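Malate dehydrogenase (Entamoeba histolytica, PDB 3I0P) probably catalyses the NAD-dependent interconversion of malate and oxaloacetate, as a two-subunit member of the malate/L-lactate dehydrogenase family. Local coordinates at residues A[118-123]-A[279-284]; A[144-149]-A[257-262]; A[138-143]-A[289-294]. All blocks are in the same frame, centred on the assembly; numbering follows the deposited sequence.

Contact 1: A[118-123]-A[279-284]. With NAD (nicotinamide-adenine-dinucleotide), chain B.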
loop_
_atom_site.group_PDB
_atom_site.type_symbol
_atom_site.label_atom_id
_atom_site.label_comp_id
_atom_site.label_asym_id
_atom_site.label_seq_id
_atom_site.Cartn_x
_atom_site.Cartn_y
_atom_site.Cartn_z
ATOM N N VAL A 118 12.662 -0.173 13.514
ATOM C CA VAL A 118 12.926 -0.878 14.763
ATOM C C VAL A 118 13.240 -2.343 14.493
ATOM O O VAL A 118 12.564 -2.982 13.681
ATOM C CB VAL A 118 11.712 -0.795 15.739
ATOM C CG1 VAL A 118 12.025 -1.496 17.037
ATOM C CG2 VAL A 118 11.312 0.661 16.002
ATOM N N ARG A 119 14.279 -2.850 15.164
ATOM C CA ARG A 119 14.543 -4.293 15.264
ATOM C C ARG A 119 14.446 -4.781 16.723
ATOM O O ARG A 119 14.449 -3.967 17.662
ATOM C CB ARG A 119 15.918 -4.646 14.676
ATOM C CG ARG A 119 17.105 -4.286 15.560
ATOM C CD ARG A 119 18.366 -5.113 15.246
ATOM N NE ARG A 119 19.534 -4.527 15.901
ATOM C CZ ARG A 119 20.413 -3.704 15.321
ATOM N NH1 ARG A 119 20.306 -3.367 14.035
ATOM N NH2 ARG A 119 21.420 -3.219 16.031
ATOM N N ASN A 120 14.365 -6.103 16.904
ATOM C CA ASN A 120 14.384 -6.726 18.236
ATOM C C ASN A 120 13.289 -6.123 19.136
ATOM O O ASN A 120 13.536 -5.673 20.259
ATOM C CB ASN A 120 15.806 -6.647 18.836
ATOM C CG ASN A 120 15.924 -7.259 20.252
ATOM O OD1 ASN A 120 15.294 -8.263 20.584
ATOM N ND2 ASN A 120 16.760 -6.643 21.077
ATOM N N SER A 121 12.073 -6.111 18.599
ATOM C CA SER A 121 10.897 -5.613 19.296
ATOM C C SER A 121 9.863 -6.733 19.429
ATOM O O SER A 121 10.108 -7.873 19.018
ATOM C CB SER A 121 10.302 -4.424 18.543
ATOM O OG SER A 121 9.274 -3.790 19.291
ATOM N N THR A 122 8.712 -6.409 20.005
ATOM C CA THR A 122 7.655 -7.390 20.199
ATOM C C THR A 122 6.336 -6.848 19.657
ATOM O O THR A 122 6.306 -5.750 19.101
ATOM C CB THR A 122 7.510 -7.799 21.690
ATOM O OG1 THR A 122 7.288 -6.631 22.495
ATOM C CG2 THR A 122 8.766 -8.524 22.180
ATOM N N HIS A 123 5.263 -7.629 19.820
ATOM C CA HIS A 123 3.934 -7.271 19.334
ATOM C C HIS A 123 3.556 -5.840 19.714
ATOM O O HIS A 123 3.713 -5.421 20.870
ATOM C CB HIS A 123 2.900 -8.251 19.875
ATOM C CG HIS A 123 1.654 -8.324 19.050
ATOM N ND1 HIS A 123 0.520 -7.605 19.350
ATOM C CD2 HIS A 123 1.367 -9.031 17.931
ATOM C CE1 HIS A 123 -0.416 -7.864 18.453
ATOM N NE2 HIS A 123 0.075 -8.722 17.576
ATOM N N LYS A 279 11.620 -15.916 22.755
ATOM C CA LYS A 279 11.053 -14.585 22.519
ATOM C C LYS A 279 10.752 -14.320 21.034
ATOM O O LYS A 279 11.606 -14.571 20.174
ATOM C CB LYS A 279 12.032 -13.515 23.015
ATOM C CG LYS A 279 12.540 -13.706 24.445
ATOM C CD LYS A 279 13.760 -12.845 24.709
ATOM C CE LYS A 279 14.256 -13.003 26.138
ATOM N NZ LYS A 279 14.867 -11.716 26.615
ATOM N N PHE A 280 9.549 -13.812 20.737
ATOM C CA PHE A 280 9.211 -13.327 19.387
ATOM C C PHE A 280 9.863 -11.983 19.151
ATOM O O PHE A 280 9.439 -10.987 19.732
ATOM C CB PHE A 280 7.700 -13.199 19.182
ATOM C CG PHE A 280 6.991 -14.520 19.051
ATOM C CD1 PHE A 280 7.129 -15.292 17.894
ATOM C CD2 PHE A 280 6.186 -14.993 20.081
ATOM C CE1 PHE A 280 6.477 -16.515 17.770
ATOM C CE2 PHE A 280 5.529 -16.210 19.973
ATOM C CZ PHE A 280 5.667 -16.975 18.816
ATOM N N SER A 281 10.895 -11.960 18.302
ATOM C CA SER A 281 11.635 -10.738 18.002
ATOM C C SER A 281 11.294 -10.273 16.584
ATOM O O SER A 281 11.506 -11.008 15.620
ATOM C CB SER A 281 13.132 -10.964 18.198
ATOM O OG SER A 281 13.899 -9.818 17.883
ATOM N N LEU A 282 10.766 -9.045 16.491
ATOM C CA LEU A 282 10.096 -8.503 15.289
ATOM C C LEU A 282 10.661 -7.146 14.877
ATOM O O LEU A 282 11.368 -6.496 15.651
ATOM C CB LEU A 282 8.607 -8.285 15.575
ATOM C CG LEU A 282 7.661 -9.429 15.904
ATOM C CD1 LEU A 282 6.355 -8.856 16.390
ATOM C CD2 LEU A 282 7.412 -10.287 14.709
ATOM N N GLY A 283 10.305 -6.710 13.671
ATOM C CA GLY A 283 10.618 -5.367 13.212
ATOM C C GLY A 283 9.377 -4.519 12.967
ATOM O O GLY A 283 8.259 -5.054 12.823
ATOM N N HIS A 284 9.583 -3.198 12.934
ATOM C CA HIS A 284 8.537 -2.211 12.663
ATOM C C HIS A 284 9.149 -1.059 11.871
ATOM O O HIS A 284 10.356 -0.810 11.964
ATOM C CB HIS A 284 7.989 -1.581 13.951
ATOM C CG HIS A 284 7.747 -2.534 15.089
ATOM N ND1 HIS A 284 7.057 -3.722 14.952
ATOM C CD2 HIS A 284 8.037 -2.420 16.409
ATOM C CE1 HIS A 284 6.964 -4.312 16.130
ATOM N NE2 HIS A 284 7.542 -3.538 17.033
HETATM P PA NAD B . -10.223 -4.910 8.645
HETATM O O1A NAD B . -11.080 -4.881 9.887
HETATM O O2A NAD B . -10.552 -5.899 7.574
HETATM O O5B NAD B . -10.268 -3.422 8.036
HETATM C C5B NAD B . -10.008 -2.290 8.884
HETATM C C4B NAD B . -9.749 -1.005 8.085
HETATM O O4B NAD B . -10.602 -0.906 6.937
HETATM C C3B NAD B . -10.033 0.245 8.893
HETATM O O3B NAD B . -9.155 1.288 8.437
HETATM C C2B NAD B . -11.467 0.581 8.547
HETATM O O2B NAD B . -11.736 1.973 8.711
HETATM C C1B NAD B . -11.524 0.184 7.086
HETATM N N9A NAD B . -12.874 -0.221 6.596
HETATM C C8A NAD B . -13.608 -1.264 7.013
HETATM N N7A NAD B . -14.749 -1.297 6.291
HETATM C C5A NAD B . -14.719 -0.271 5.409
HETATM C C6A NAD B . -15.589 0.200 4.420
HETATM N N6A NAD B . -16.776 -0.409 4.181
HETATM N N1A NAD B . -15.250 1.293 3.693
HETATM C C2A NAD B . -14.088 1.923 3.908
HETATM N N3A NAD B . -13.234 1.490 4.845
HETATM C C4A NAD B . -13.528 0.399 5.608
HETATM O O3 NAD B . -8.647 -5.025 9.030
HETATM P PN NAD B . -7.845 -6.293 9.664
HETATM O O1N NAD B . -6.852 -6.755 8.625
HETATM O O2N NAD B . -8.810 -7.270 10.289
HETATM O O5D NAD B . -7.010 -5.642 10.866
HETATM C C5D NAD B . -7.624 -5.374 12.131
HETATM C C4D NAD B . -6.579 -4.908 13.141
HETATM O O4D NAD B . -5.624 -5.943 13.387
HETATM C C3D NAD B . -5.789 -3.705 12.642
HETATM O O3D NAD B . -5.901 -2.667 13.626
HETATM C C2D NAD B . -4.356 -4.205 12.462
HETATM O O2D NAD B . -3.321 -3.262 12.795
HETATM C C1D NAD B . -4.314 -5.367 13.428
HETATM N N1N NAD B . -3.262 -6.324 13.089
HETATM C C2N NAD B . -2.121 -6.301 13.814
HETATM C C3N NAD B . -1.088 -7.198 13.528
HETATM C C7N NAD B . 0.189 -7.187 14.320
HETATM O O7N NAD B . 1.067 -7.993 14.039
HETATM N N7N NAD B . 0.337 -6.306 15.307
HETATM C C4N NAD B . -1.253 -8.115 12.486
HETATM C C5N NAD B . -2.440 -8.110 11.746
HETATM C C6N NAD B . -3.440 -7.196 12.075
HETATM O O HOH W 1 14.504 -8.672 15.327
HETATM O O HOH W 2 12.525 -8.609 20.701
#
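His284 is the side chain that ties the two antiparallel segments together beyond their backbones. Its CB packs on Gly144 O of the neighbouring strand, and with CG anti to the carbonyl carbon (chi1 -42°) the ring runs alongside Val118, where CD2 lies 4.1 Å from Val118 CB. Further out, CE1 passes Thr122 O, which sits in the ring plane at the edge. At the tip, NE2 is hydrogen-bonded to Ser121 OG at 2.9 Å, with either atom a possible donor, and makes a weak, bent bond to Thr122 O at 3.3 Å (121° at the hydrogen). The other ring nitrogen, ND1, bonds to Thr145 OG1, Phe124 stacks on the ring, and Asn96 ND2 is a second partner for Ser121 OG; together they fix the ring's rotation. Leu282 CD1 packs 3.8 Å from His123 N, against the backbone of Thr122 and His123. There His123 lays one ring face over the nicotinamide amide, with NE2 3.3 Å from NAD N7N, while Tyr59 OH holds its ND1. Four backbone bonds define the register: Val118 pairs with His284 in both directions, as Ser121 does with Leu282, its N reaching Leu282 O at 3.1 Å on a lone pair. Water 1 links Asn120 N to Ser281 OG. Between the two bonded pairs the register slips by one residue, because Asn120, at positive phi (55°), and Ser121 both face Leu282. This is a G1 beta bulge, at a corner of the chain from which it runs on to His123 of the NAD pocket.

Contact 2: A[144-149]-A[257-262]. With NAD (nicotinamide-adenine-dinucleotide), chain B.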
loop_
_atom_site.group_PDB
_atom_site.type_symbol
_atom_site.label_atom_id
_atom_site.label_comp_id
_atom_site.label_asym_id
_atom_site.label_seq_id
_atom_site.Cartn_x
_atom_site.Cartn_y
_atom_site.Cartn_z
ATOM N N GLY A 144 3.970 0.048 9.849
ATOM C CA GLY A 144 3.693 -1.376 9.706
ATOM C C GLY A 144 4.643 -2.218 10.541
ATOM O O GLY A 144 5.560 -1.698 11.185
ATOM N N THR A 145 4.414 -3.526 10.529
ATOM C CA THR A 145 5.193 -4.463 11.323
ATOM C C THR A 145 5.201 -5.783 10.584
ATOM O O THR A 145 4.268 -6.067 9.844
ATOM C CB THR A 145 4.581 -4.657 12.758
ATOM O OG1 THR A 145 5.447 -5.476 13.552
ATOM C CG2 THR A 145 3.202 -5.300 12.709
ATOM N N ASN A 146 6.253 -6.579 10.744
ATOM C CA ASN A 146 6.150 -7.971 10.330
ATOM C C ASN A 146 5.632 -8.822 11.487
ATOM O O ASN A 146 5.474 -8.321 12.603
ATOM C CB ASN A 146 7.439 -8.519 9.687
ATOM C CG ASN A 146 8.679 -8.421 10.584
ATOM O OD1 ASN A 146 8.626 -8.000 11.751
ATOM N ND2 ASN A 146 9.819 -8.825 10.020
ATOM N N ALA A 147 5.328 -10.086 11.212
ATOM C CA ALA A 147 4.785 -10.999 12.207
ATOM C C ALA A 147 5.157 -12.423 11.813
ATOM O O ALA A 147 5.658 -12.640 10.709
ATOM C CB ALA A 147 3.272 -10.840 12.300
ATOM N N ARG A 148 4.931 -13.388 12.706
ATOM C CA ARG A 148 5.242 -14.791 12.415
ATOM C C ARG A 148 4.494 -15.298 11.179
ATOM O O ARG A 148 3.362 -14.884 10.918
ATOM C CB ARG A 148 4.954 -15.692 13.623
ATOM C CG ARG A 148 3.482 -15.980 13.891
ATOM C CD ARG A 148 3.308 -16.924 15.076
ATOM N NE ARG A 148 3.721 -18.297 14.768
ATOM C CZ ARG A 148 3.506 -19.349 15.564
ATOM N NH1 ARG A 148 2.879 -19.195 16.731
ATOM N NH2 ARG A 148 3.920 -20.560 15.191
ATOM N N SER A 149 5.143 -16.182 10.425
ATOM C CA SER A 149 4.567 -16.771 9.219
ATOM C C SER A 149 3.158 -17.333 9.433
ATOM O O SER A 149 2.928 -18.171 10.315
ATOM C CB SER A 149 5.489 -17.861 8.681
ATOM O OG SER A 149 6.814 -17.379 8.599
ATOM N N MET A 257 10.342 -3.335 4.621
ATOM C CA MET A 257 10.372 -2.088 5.387
ATOM C C MET A 257 10.572 -2.353 6.877
ATOM O O MET A 257 11.217 -1.568 7.570
ATOM C CB MET A 257 9.071 -1.286 5.183
ATOM C CG MET A 257 8.798 -0.842 3.751
ATOM S SD MET A 257 9.916 0.459 3.225
ATOM C CE MET A 257 9.047 1.926 3.787
ATOM N N SER A 258 10.003 -3.454 7.367
ATOM C CA SER A 258 10.047 -3.778 8.796
ATOM C C SER A 258 11.356 -4.428 9.209
ATOM O O SER A 258 11.843 -4.147 10.297
ATOM C CB SER A 258 8.857 -4.648 9.209
ATOM O OG SER A 258 7.644 -3.980 8.897
ATOM N N SER A 259 11.939 -5.262 8.335
ATOM C CA SER A 259 13.164 -6.017 8.682
ATOM C C SER A 259 14.489 -5.567 8.034
ATOM O O SER A 259 15.539 -5.604 8.677
ATOM C CB SER A 259 12.957 -7.514 8.452
ATOM O OG SER A 259 12.567 -7.776 7.119
ATOM N N CYS A 260 14.448 -5.140 6.776
ATOM C CA CYS A 260 15.685 -4.954 6.015
ATOM C C CYS A 260 16.466 -3.714 6.385
ATOM O O CYS A 260 17.692 -3.685 6.245
ATOM C CB CYS A 260 15.409 -4.984 4.517
ATOM S SG CYS A 260 15.016 -6.637 3.955
ATOM N N LEU A 261 15.764 -2.690 6.858
ATOM C CA LEU A 261 16.417 -1.446 7.234
ATOM C C LEU A 261 16.963 -1.486 8.665
ATOM O O LEU A 261 18.004 -0.913 8.945
ATOM C CB LEU A 261 15.487 -0.249 6.991
ATOM C CG LEU A 261 15.145 0.033 5.513
ATOM C CD1 LEU A 261 13.909 0.903 5.371
ATOM C CD2 LEU A 261 16.315 0.650 4.754
ATOM N N SER A 262 16.286 -2.196 9.555
ATOM C CA SER A 262 16.704 -2.306 10.954
ATOM C C SER A 262 17.492 -3.591 11.295
ATOM O O SER A 262 17.989 -3.721 12.418
ATOM C CB SER A 262 15.468 -2.244 11.855
ATOM O OG SER A 262 14.586 -3.323 11.563
HETATM P PA NAD B . -10.223 -4.910 8.645
HETATM O O1A NAD B . -11.080 -4.881 9.887
HETATM O O2A NAD B . -10.552 -5.899 7.574
HETATM O O5B NAD B . -10.268 -3.422 8.036
HETATM C C5B NAD B . -10.008 -2.290 8.884
HETATM C C4B NAD B . -9.749 -1.005 8.085
HETATM O O4B NAD B . -10.602 -0.906 6.937
HETATM C C3B NAD B . -10.033 0.245 8.893
HETATM O O3B NAD B . -9.155 1.288 8.437
HETATM C C2B NAD B . -11.467 0.581 8.547
HETATM O O2B NAD B . -11.736 1.973 8.711
HETATM C C1B NAD B . -11.524 0.184 7.086
HETATM N N9A NAD B . -12.874 -0.221 6.596
HETATM C C8A NAD B . -13.608 -1.264 7.013
HETATM N N7A NAD B . -14.749 -1.297 6.291
HETATM C C5A NAD B . -14.719 -0.271 5.409
HETATM C C6A NAD B . -15.589 0.200 4.420
HETATM N N6A NAD B . -16.776 -0.409 4.181
HETATM N N1A NAD B . -15.250 1.293 3.693
HETATM C C2A NAD B . -14.088 1.923 3.908
HETATM N N3A NAD B . -13.234 1.490 4.845
HETATM C C4A NAD B . -13.528 0.399 5.608
HETATM O O3 NAD B . -8.647 -5.025 9.030
HETATM P PN NAD B . -7.845 -6.293 9.664
HETATM O O1N NAD B . -6.852 -6.755 8.625
HETATM O O2N NAD B . -8.810 -7.270 10.289
HETATM O O5D NAD B . -7.010 -5.642 10.866
HETATM C C5D NAD B . -7.624 -5.374 12.131
HETATM C C4D NAD B . -6.579 -4.908 13.141
HETATM O O4D NAD B . -5.624 -5.943 13.387
HETATM C C3D NAD B . -5.789 -3.705 12.642
HETATM O O3D NAD B . -5.901 -2.667 13.626
HETATM C C2D NAD B . -4.356 -4.205 12.462
HETATM O O2D NAD B . -3.321 -3.262 12.795
HETATM C C1D NAD B . -4.314 -5.367 13.428
HETATM N N1N NAD B . -3.262 -6.324 13.089
HETATM C C2N NAD B . -2.121 -6.301 13.814
HETATM C C3N NAD B . -1.088 -7.198 13.528
HETATM C C7N NAD B . 0.189 -7.187 14.320
HETATM O O7N NAD B . 1.067 -7.993 14.039
HETATM N N7N NAD B . 0.337 -6.306 15.307
HETATM C C4N NAD B . -1.253 -8.115 12.486
HETATM C C5N NAD B . -2.440 -8.110 11.746
HETATM C C6N NAD B . -3.440 -7.196 12.075
#
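Ser258 and Asn146 point toward each other where strand 139-145 gives way to loop, Ser258 CB and OG coming against the Asn146 backbone N and CG. Ser258 OG stands 3.5 Å from Thr145 C and equally near Asn146 N, but the angle at that N-H is too poor for a bond, so this is van der Waals contact with a peptide. Ser258 CB lies 4.0 Å from Asn146 CG, and Asn146 ND2 reaches on to Ser259 CB at 3.7 Å. Only 139 Å² is buried between the segments, which fits a contact made by so few atoms.

The next shell explains why these groups stay put. The Ser258 hydroxyl, though bonded to Val254 O, still lies against the Thr145-Asn146 peptide, while Ser259 OG turns back to Glu255 O and the CB atoms of both serines pack on the Asn146 side chain. Asn146 has CG in the crowded position between the backbone N and the carbonyl carbon (chi1 58°), and its amide is gripped at both ends: OD1 takes Gly283 N, and ND2 gives to Asn265 O and Glu255 OE1. Toward the cofactor, Thr145 CG2 approaches NAD O7N at 3.7 Å, with Ala147 CB a little farther from the same oxygen.

Helix 244-259 thus closes against the end of strand 139-145 while Met257 and Ser258 rest on strand 282-290, and beyond it the second subunit packs on Met257, Ser259, Cys260 and Leu261.

Contact 3: A[138-143]-A[289-294]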
loop_
_atom_site.group_PDB
_atom_site.type_symbol
_atom_site.label_atom_id
_atom_site.label_comp_id
_atom_site.label_asym_id
_atom_site.label_seq_id
_atom_site.Cartn_x
_atom_site.Cartn_y
_atom_site.Cartn_z
ATOM N N GLY A 138 -0.546 16.791 12.502
ATOM C CA GLY A 138 -0.590 17.359 11.151
ATOM C C GLY A 138 0.361 16.716 10.147
ATOM O O GLY A 138 0.727 17.329 9.138
ATOM N N CYS A 139 0.756 15.474 10.420
ATOM C CA CYS A 139 1.559 14.689 9.496
ATOM C C CYS A 139 0.760 13.521 8.916
ATOM O O CYS A 139 -0.151 12.998 9.561
ATOM C CB CYS A 139 2.763 14.117 10.218
ATOM S SG CYS A 139 3.945 15.309 10.807
ATOM N N ILE A 140 1.103 13.131 7.688
ATOM C CA ILE A 140 0.684 11.852 7.137
ATOM C C ILE A 140 1.542 10.821 7.845
ATOM O O ILE A 140 2.757 10.984 7.904
ATOM C CB ILE A 140 0.933 11.785 5.612
ATOM C CG1 ILE A 140 -0.023 12.729 4.869
ATOM C CG2 ILE A 140 0.763 10.364 5.089
ATOM C CD1 ILE A 140 0.508 13.266 3.524
ATOM N N GLY A 141 0.922 9.781 8.398
ATOM C CA GLY A 141 1.664 8.715 9.072
ATOM C C GLY A 141 1.480 7.344 8.455
ATOM O O GLY A 141 0.361 6.850 8.325
ATOM N N ILE A 142 2.587 6.729 8.071
ATOM C CA ILE A 142 2.574 5.415 7.440
ATOM C C ILE A 142 3.445 4.494 8.279
ATOM O O ILE A 142 4.569 4.853 8.644
ATOM C CB ILE A 142 3.101 5.468 5.976
ATOM C CG1 ILE A 142 2.263 6.446 5.132
ATOM C CG2 ILE A 142 3.126 4.066 5.364
ATOM C CD1 ILE A 142 2.869 6.807 3.777
ATOM N N CYS A 143 2.932 3.316 8.604
ATOM C CA CYS A 143 3.657 2.420 9.477
ATOM C C CYS A 143 3.211 0.981 9.277
ATOM O O CYS A 143 2.213 0.724 8.600
ATOM C CB CYS A 143 3.506 2.864 10.936
ATOM S SG CYS A 143 2.050 2.271 11.790
ATOM N N ILE A 289 5.219 12.406 7.411
ATOM C CA ILE A 289 5.379 13.414 6.370
ATOM C C ILE A 289 4.689 14.694 6.827
ATOM O O ILE A 289 3.488 14.696 7.091
ATOM C CB ILE A 289 4.756 12.952 5.025
ATOM C CG1 ILE A 289 5.507 11.743 4.479
ATOM C CG2 ILE A 289 4.717 14.103 4.007
ATOM C CD1 ILE A 289 4.692 10.924 3.543
ATOM N N ASN A 290 5.455 15.776 6.913
ATOM C CA ASN A 290 4.931 17.045 7.389
ATOM C C ASN A 290 4.162 17.771 6.297
ATOM O O ASN A 290 4.755 18.306 5.361
ATOM C CB ASN A 290 6.067 17.920 7.923
ATOM C CG ASN A 290 5.569 19.170 8.619
ATOM O OD1 ASN A 290 4.378 19.316 8.906
ATOM N ND2 ASN A 290 6.490 20.081 8.909
ATOM N N VAL A 291 2.841 17.783 6.438
ATOM C CA VAL A 291 1.939 18.401 5.470
ATOM C C VAL A 291 2.262 19.885 5.184
ATOM O O VAL A 291 2.333 20.299 4.009
ATOM C CB VAL A 291 0.458 18.231 5.904
ATOM C CG1 VAL A 291 -0.464 19.195 5.145
ATOM C CG2 VAL A 291 0.009 16.780 5.733
ATOM N N GLU A 292 2.483 20.669 6.244
ATOM C CA GLU A 292 2.653 22.116 6.098
ATOM C C GLU A 292 3.871 22.511 5.231
ATOM O O GLU A 292 3.946 23.640 4.750
ATOM C CB GLU A 292 2.597 22.844 7.461
ATOM C CG GLU A 292 3.887 22.805 8.305
ATOM C CD GLU A 292 3.662 23.163 9.796
ATOM O OE1 GLU A 292 2.597 23.759 10.116
ATOM O OE2 GLU A 292 4.549 22.837 10.641
ATOM N N CYS A 293 4.794 21.569 5.014
ATOM C CA CYS A 293 5.888 21.743 4.040
ATOM C C CYS A 293 5.399 21.853 2.589
ATOM O O CYS A 293 6.107 22.391 1.729
ATOM C CB CYS A 293 6.882 20.593 4.135
ATOM S SG CYS A 293 7.897 20.617 5.617
ATOM N N PHE A 294 4.189 21.345 2.335
ATOM C CA PHE A 294 3.610 21.277 0.994
ATOM C C PHE A 294 2.510 22.293 0.785
ATOM O O PHE A 294 2.495 23.004 -0.216
ATOM C CB PHE A 294 3.007 19.889 0.738
ATOM C CG PHE A 294 4.018 18.794 0.667
ATOM C CD1 PHE A 294 4.713 18.548 -0.521
ATOM C CD2 PHE A 294 4.275 17.999 1.784
ATOM C CE1 PHE A 294 5.655 17.526 -0.593
ATOM C CE2 PHE A 294 5.211 16.985 1.730
ATOM C CZ PHE A 294 5.902 16.739 0.535
HETATM O O HOH W 3 1.870 19.781 9.355
#
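Ile140 and Ile289 share nearly the same first torsion (chi1 -69° and -65°), with CG1 anti to the carbonyl carbon and CG2 anti to the backbone N in both; the backbone pairing sets their CB atoms 4.0 Å apart on one face of the sheet. Val291 has CG2 anti to its carbonyl carbon, which brings that methyl to 4.1 Å from Ile140 CG1, the two side chains crossing at about a right angle. Positive phi at Gly138 (73°) makes it the C-prime residue of the Schellman motif that ends helix 127-136, and the chain passes from it directly into the strand. Ile140 and Ile289 form an antiparallel hydrogen-bonded pair: Ile140 N to Ile289 O and Ile289 N to Ile140 O are both 2.9 Å, each donor lying in the carbonyl plane. Cys139 and Asn290 are the adjoining non-hydrogen-bonded pair, and Cys139 SG packs 4.0 Å from Asn290 CA on the other face. As segment 289-294 turns into its 3-10 stretch, Val291 N makes only a weak bond to Gly138 O. Water 3 bridges there, giving protons to Gly138 O at 2.7 Å and Asn290 OD1 at 2.6 Å and accepting from Glu292 N. Leu261 of the second subunit also packs on Ile140. Cohesion is therefore divided between a branched aliphatic face and a polar end closed by water, with no charged group bonding across, so the pairing itself probably depends little on pH.

In the fold
All three contacts reach one mixed sheet and share its inner strands; contact 2 sets a helix end against it. Contacts 1 and 3 use opposite ends of strand 282-290, which runs between 113-121 and 139-145, with centres about 25 Å apart. Contacts 2 and 3 likewise divide strand 139-145, with centres about 22 Å apart. Contacts 1 and 2, with centres about 8 Å apart, touch each other, in part through Arg119 NH1 and Ser262 O, and both reach NAD. Along the chain the order is 118-123, 138-143, 144-149, 257-262, 279-284, 289-294, so contacts 1 and 3 interleave. Late strand 282-290 thus joins two earlier ones, linking the cofactor end of the sheet to contact 3, while contacts 2 and 3 both touch the second subunit.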